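Local coordinates for uncharacterized protein (Acinetobacter baumannii, PDB 4PAR) that cleaves DNA containing 5-hydroxymethylcytosine, joining a Vsr-like endonuclease domain to an SRA-like domain that probably recognises the modified base, at the interface of chains A and B. Coordinates in Å, arbitrary orientation; residue numbers count along the deposited sequence, not the author numbering. Chains: chain A/B, Uncharacterized protein AbaSI.

The interface of chains A and B. Residues chain A 28, 31-32, 35-36, 136, 140; chain B 13-14, 17, 31, 35, 38, 40.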
# COMPACT_ATOMS: atom_id res chain seq x y z
N TYR A 28 -2.35 8.21 -24.66
CA TYR A 28 -1.50 9.17 -25.36
C TYR A 28 -1.65 9.09 -26.87
O TYR A 28 -1.93 10.10 -27.53
CB TYR A 28 -0.04 8.93 -24.99
CG TYR A 28 0.89 9.95 -25.59
CD1 TYR A 28 1.07 11.19 -24.99
CD2 TYR A 28 1.57 9.69 -26.77
CE1 TYR A 28 1.90 12.13 -25.53
CE2 TYR A 28 2.41 10.64 -27.33
CZ TYR A 28 2.57 11.86 -26.69
OH TYR A 28 3.40 12.81 -27.22
N SER A 31 -5.29 9.83 -28.11
CA SER A 31 -5.62 11.25 -27.94
C SER A 31 -4.86 12.10 -28.95
O SER A 31 -5.40 13.07 -29.50
CB SER A 31 -5.33 11.73 -26.52
OG SER A 31 -3.95 11.65 -26.22
N ARG A 32 -3.61 11.73 -29.23
CA ARG A 32 -2.84 12.52 -30.18
C ARG A 32 -3.38 12.32 -31.59
O ARG A 32 -3.47 13.29 -32.36
CB ARG A 32 -1.35 12.18 -30.13
CG ARG A 32 -0.52 13.11 -31.01
CD ARG A 32 0.96 12.81 -30.94
NE ARG A 32 1.69 13.50 -32.00
CZ ARG A 32 2.23 14.71 -31.88
NH1 ARG A 32 2.13 15.38 -30.73
NH2 ARG A 32 2.87 15.26 -32.90
N HIS A 35 -6.73 14.40 -31.76
CA HIS A 35 -6.53 15.84 -31.69
C HIS A 35 -5.80 16.40 -32.92
O HIS A 35 -6.15 17.46 -33.42
CB HIS A 35 -5.76 16.21 -30.42
CG HIS A 35 -6.56 16.03 -29.17
ND1 HIS A 35 -6.01 15.56 -27.99
CD2 HIS A 35 -7.87 16.25 -28.91
CE1 HIS A 35 -6.95 15.50 -27.06
NE2 HIS A 35 -8.09 15.92 -27.59
N LEU A 36 -4.81 15.67 -33.41
CA LEU A 36 -4.07 16.11 -34.59
C LEU A 36 -4.90 15.97 -35.85
O LEU A 36 -4.83 16.81 -36.74
CB LEU A 36 -2.77 15.32 -34.74
CG LEU A 36 -1.52 15.91 -34.10
CD1 LEU A 36 -1.77 16.27 -32.65
CD2 LEU A 36 -0.35 14.94 -34.21
N LEU A 136 9.99 10.06 -28.68
CA LEU A 136 8.70 10.60 -29.10
C LEU A 136 8.68 11.00 -30.56
O LEU A 136 7.61 11.12 -31.16
CB LEU A 136 8.33 11.81 -28.24
CG LEU A 136 8.09 11.58 -26.75
CD1 LEU A 136 7.77 12.90 -26.07
CD2 LEU A 136 6.98 10.58 -26.54
N HIS A 140 5.60 9.98 -32.93
CA HIS A 140 4.91 11.06 -33.62
C HIS A 140 4.95 10.85 -35.14
O HIS A 140 4.00 11.20 -35.83
CB HIS A 140 5.52 12.41 -33.27
CG HIS A 140 5.24 12.85 -31.86
ND1 HIS A 140 5.44 14.15 -31.43
CD2 HIS A 140 4.77 12.17 -30.79
CE1 HIS A 140 5.11 14.24 -30.16
NE2 HIS A 140 4.70 13.05 -29.75
N VAL B 13 6.55 12.22 -20.18
CA VAL B 13 5.35 12.70 -20.85
C VAL B 13 4.16 11.77 -20.64
O VAL B 13 3.06 12.21 -20.32
CB VAL B 13 5.57 12.88 -22.36
CG1 VAL B 13 4.29 13.39 -23.02
CG2 VAL B 13 6.69 13.85 -22.62
N ILE B 14 4.38 10.47 -20.82
CA ILE B 14 3.30 9.50 -20.64
C ILE B 14 2.73 9.56 -19.23
O ILE B 14 1.51 9.59 -19.03
CB ILE B 14 3.76 8.07 -20.95
CG1 ILE B 14 4.07 7.92 -22.43
CG2 ILE B 14 2.69 7.07 -20.57
CD1 ILE B 14 3.04 8.56 -23.31
N LEU B 17 0.65 12.72 -18.38
CA LEU B 17 -0.67 12.68 -19.01
C LEU B 17 -1.42 11.41 -18.62
O LEU B 17 -2.54 11.16 -19.08
CB LEU B 17 -0.53 12.78 -20.53
CG LEU B 17 0.18 14.05 -21.00
CD1 LEU B 17 0.35 14.07 -22.50
CD2 LEU B 17 -0.58 15.27 -20.54
N SER B 31 -4.46 17.23 -22.65
CA SER B 31 -3.82 16.46 -23.71
C SER B 31 -3.91 17.23 -25.03
O SER B 31 -2.94 17.28 -25.80
CB SER B 31 -4.45 15.08 -23.85
OG SER B 31 -5.80 15.16 -24.27
N HIS B 35 -0.61 18.37 -27.20
CA HIS B 35 -0.40 17.86 -28.56
C HIS B 35 -0.47 18.95 -29.61
O HIS B 35 0.30 18.94 -30.56
CB HIS B 35 -1.41 16.76 -28.89
CG HIS B 35 -1.23 15.52 -28.09
ND1 HIS B 35 -2.28 14.71 -27.73
CD2 HIS B 35 -0.12 14.96 -27.55
CE1 HIS B 35 -1.83 13.70 -27.01
NE2 HIS B 35 -0.53 13.82 -26.89
N ASN B 38 2.74 20.88 -28.93
CA ASN B 38 3.81 19.93 -29.28
C ASN B 38 5.20 20.58 -29.43
O ASN B 38 5.98 20.24 -30.32
CB ASN B 38 3.40 19.07 -30.50
CG ASN B 38 3.79 19.66 -31.85
OD1 ASN B 38 4.17 18.95 -32.77
ND2 ASN B 38 3.70 20.98 -31.94
N PHE B 40 8.37 20.49 -27.14
CA PHE B 40 8.88 19.81 -25.95
C PHE B 40 10.15 20.44 -25.39
O PHE B 40 10.74 19.92 -24.44
CB PHE B 40 9.06 18.33 -26.26
CG PHE B 40 7.76 17.62 -26.45
CD1 PHE B 40 7.17 17.53 -27.70
CD2 PHE B 40 7.09 17.08 -25.36
CE1 PHE B 40 5.96 16.90 -27.87
CE2 PHE B 40 5.88 16.44 -25.52
CZ PHE B 40 5.31 16.35 -26.78
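A:Tyr28 swings CG anti to its backbone N (chi1 -176°), whereas B:His35 holds CG beside its own N (chi1 -67°), and so the phenol and the imidazole meet between two copies of helix 26-37. These helices belong to the Vsr-like, PvuRts1I-type N-terminal endonuclease domain, and their two-fold packing in the crystal illustrates how a symmetric helix contact can be built on ring edges and faces; the pair may or may not be the working dimer. The imidazole turns its NE2 edge toward a face of the phenol, planes 82° apart, with B:His35 NE2 3.3 Å from A:Tyr28 CE1. B:Ile14 lays its CD1 methyl over the opposite face of the phenol, 3.4 Å from A:Tyr28 CG, while B:Leu17 CD1 touches the edge. Over the centre of the B:His35 ring sits the first methylene of A:Arg32, CB lying 3.6 Å from the ring centroid. A:Arg32 then runs extended from CG to NE, and its guanidinium lies across the face of the A:His140 imidazole, CZ 3.3 Å above that plane. A:His140 NE2 in turn shares a 2.8 Å hydrogen bond with A:Tyr28 OH, which should restrain the rotation of the phenol; its CE1 meets B:Phe40 CE1 at 3.6 Å. A:Leu136 directs CD1 between B:Val13 CG2 and the face of B:Phe40. A:Ser31 OG takes the crowded position between N and the carbonyl carbon and bonds A:Tyr28 O at 2.9 Å, approaching from above the carbonyl plane, while also lying at the edge of B:His35. No hydrogen bond or salt bridge crosses this patch. The nearby arginine would, if anything, disfavour a charged B:His35.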